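Local structure of peptidoglycan D,D-transpeptidase FtsI (Yersinia pestis, 6SYN) at residues S180-Q186 / E216-A221. The protein probably cross-links peptidoglycan strands during septal wall synthesis in the periplasm, as a class B penicillin-binding protein with penicillin-sensitive D,D-transpeptidase activity. Residues are numbered along the deposited sequence.
Sequences SVDERLQ and EVLAMA. With ACT (acetate ion), chain C.
The amide side chain of Q186 stands in for a neighbouring strand: OE1 accepts from M220 N and NE2 donates to M220 O, both at 2.7 Å, so one carboxamide satisfies both backbone polar groups of M220. Here, in the penicillin-binding transpeptidase fold, helix 183-199 begins against 217-223, an outermost strand of the five-stranded antiparallel sheet. The t, p rotamer of Q186 brings its end to the strand. Small A219 and A221 let the helix come close; the CA atoms of Q186 and A219 are 4.8 Å apart. L218, near-helical at -83/-31, forms with A219 a classic beta bulge opposite L209. V181, extended at -71/153, passes L218 at 4.1 Å between CA atoms, and D182 N donates to L218 O at 2.9 Å. L185 sets CD1 4.5 Å from L218 CB. Acidic D182 suits the N-cap: OD1 accepts weakly from R184 N at 3.1 Å, while OD2 makes a salt bridge with R184 NH2 at 2.8 Å.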
loop_
_atom_site.group_PDB
_atom_site.type_symbol
_atom_site.label_atom_id
_atom_site.label_comp_id
_atom_site.label_asym_id
_atom_site.label_seq_id
_atom_site.Cartn_x
_atom_site.Cartn_y
_atom_site.Cartn_z
ATOM N N SER A 180 -14.267 -1.134 4.599
ATOM C CA SER A 180 -13.676 -2.202 5.446
ATOM C C SER A 180 -12.538 -1.630 6.309
ATOM O O SER A 180 -12.171 -2.278 7.298
ATOM C CB SER A 180 -13.181 -3.325 4.584
ATOM O OG SER A 180 -12.018 -2.923 3.881
ATOM N N VAL A 181 -12.006 -0.460 5.938
ATOM C CA VAL A 181 -10.821 0.195 6.570
ATOM C C VAL A 181 -11.195 0.717 7.966
ATOM O O VAL A 181 -12.385 0.997 8.197
ATOM C CB VAL A 181 -10.297 1.313 5.647
ATOM C CG1 VAL A 181 -9.306 2.242 6.332
ATOM C CG2 VAL A 181 -9.693 0.732 4.381
ATOM N N ASP A 182 -10.213 0.828 8.868
ATOM C CA ASP A 182 -10.374 1.418 10.227
ATOM C C ASP A 182 -9.503 2.680 10.281
ATOM O O ASP A 182 -8.306 2.570 9.945
ATOM C CB ASP A 182 -10.048 0.385 11.314
ATOM C CG ASP A 182 -10.298 0.853 12.741
ATOM O OD1 ASP A 182 -10.181 2.066 12.993
ATOM O OD2 ASP A 182 -10.611 -0.003 13.598
ATOM N N GLU A 183 -10.087 3.831 10.644
ATOM C CA GLU A 183 -9.412 5.163 10.604
ATOM C C GLU A 183 -8.245 5.175 11.601
ATOM O O GLU A 183 -7.175 5.697 11.230
ATOM C CB GLU A 183 -10.404 6.307 10.857
ATOM C CG GLU A 183 -9.786 7.558 11.481
ATOM C CD GLU A 183 -8.746 8.268 10.628
ATOM O OE1 GLU A 183 -8.742 8.029 9.409
ATOM O OE2 GLU A 183 -7.936 9.051 11.177
ATOM N N ARG A 184 -8.449 4.639 12.811
ATOM C CA ARG A 184 -7.408 4.530 13.870
ATOM C C ARG A 184 -6.198 3.764 13.323
ATOM O O ARG A 184 -5.056 4.176 13.619
ATOM C CB ARG A 184 -7.924 3.784 15.105
ATOM C CG ARG A 184 -8.994 4.507 15.913
ATOM C CD ARG A 184 -9.589 3.602 16.981
ATOM N NE ARG A 184 -10.093 2.366 16.390
ATOM C CZ ARG A 184 -10.298 1.211 17.028
ATOM N NH1 ARG A 184 -10.045 1.087 18.322
ATOM N NH2 ARG A 184 -10.749 0.169 16.349
ATOM N N LEU A 185 -6.443 2.669 12.596
ATOM C CA LEU A 185 -5.389 1.744 12.101
ATOM C C LEU A 185 -4.743 2.338 10.842
ATOM O O LEU A 185 -3.523 2.173 10.683
ATOM C CB LEU A 185 -5.987 0.357 11.832
ATOM C CG LEU A 185 -6.642 -0.358 13.018
ATOM C CD1 LEU A 185 -6.924 -1.811 12.671
ATOM C CD2 LEU A 185 -5.791 -0.291 14.279
ATOM N N GLN A 186 -5.518 3.018 9.990
ATOM C CA GLN A 186 -4.978 3.764 8.819
ATOM C C GLN A 186 -4.056 4.882 9.327
ATOM O O GLN A 186 -2.962 5.066 8.743
ATOM C CB GLN A 186 -6.105 4.313 7.941
ATOM C CG GLN A 186 -5.608 4.992 6.668
ATOM C CD GLN A 186 -5.144 4.020 5.610
ATOM O OE1 GLN A 186 -5.215 2.805 5.775
ATOM N NE2 GLN A 186 -4.662 4.555 4.499
ATOM N N GLU A 216 -10.829 -8.629 4.618
ATOM C CA GLU A 216 -11.074 -7.169 4.639
ATOM C C GLU A 216 -9.725 -6.437 4.665
ATOM O O GLU A 216 -8.801 -6.917 5.368
ATOM C CB GLU A 216 -11.916 -6.809 5.858
ATOM C CG GLU A 216 -13.361 -7.243 5.753
ATOM C CD GLU A 216 -14.121 -7.006 7.042
ATOM O OE1 GLU A 216 -13.801 -7.674 8.044
ATOM O OE2 GLU A 216 -14.996 -6.125 7.053
ATOM N N VAL A 217 -9.613 -5.335 3.914
ATOM C CA VAL A 217 -8.450 -4.404 3.964
ATOM C C VAL A 217 -8.721 -3.405 5.088
ATOM O O VAL A 217 -9.598 -2.541 4.899
ATOM C CB VAL A 217 -8.213 -3.682 2.625
ATOM C CG1 VAL A 217 -7.023 -2.738 2.719
ATOM C CG2 VAL A 217 -8.040 -4.653 1.463
ATOM N N LEU A 218 -8.005 -3.549 6.207
ATOM C CA LEU A 218 -8.147 -2.727 7.436
ATOM C C LEU A 218 -7.348 -1.429 7.292
ATOM O O LEU A 218 -7.752 -0.419 7.901
ATOM C CB LEU A 218 -7.662 -3.546 8.637
ATOM C CG LEU A 218 -8.526 -4.759 8.975
ATOM C CD1 LEU A 218 -7.855 -5.654 10.004
ATOM C CD2 LEU A 218 -9.905 -4.326 9.455
ATOM N N ALA A 219 -6.242 -1.461 6.545
ATOM C CA ALA A 219 -5.376 -0.286 6.308
ATOM C C ALA A 219 -4.661 -0.431 4.962
ATOM O O ALA A 219 -4.234 -1.550 4.638
ATOM C CB ALA A 219 -4.402 -0.138 7.448
ATOM N N MET A 220 -4.537 0.676 4.224
ATOM C CA MET A 220 -3.835 0.757 2.918
ATOM C C MET A 220 -3.302 2.185 2.734
ATOM O O MET A 220 -4.087 3.069 2.327
ATOM C CB MET A 220 -4.792 0.399 1.777
ATOM C CG MET A 220 -4.117 0.249 0.430
ATOM S SD MET A 220 -5.338 0.119 -0.896
ATOM C CE MET A 220 -5.375 -1.654 -1.145
ATOM N N ALA A 221 -2.017 2.400 3.029
ATOM C CA ALA A 221 -1.372 3.732 3.045
ATOM C C ALA A 221 -0.170 3.760 2.098
ATOM O O ALA A 221 0.424 2.698 1.837
ATOM C CB ALA A 221 -0.967 4.088 4.450
HETATM C C ACT C . -11.949 -1.862 19.433
HETATM O O ACT C . -10.767 -2.032 19.068
HETATM O OXT ACT C . -12.916 -2.493 18.957
HETATM C CH3 ACT C . -12.233 -0.815 20.526
#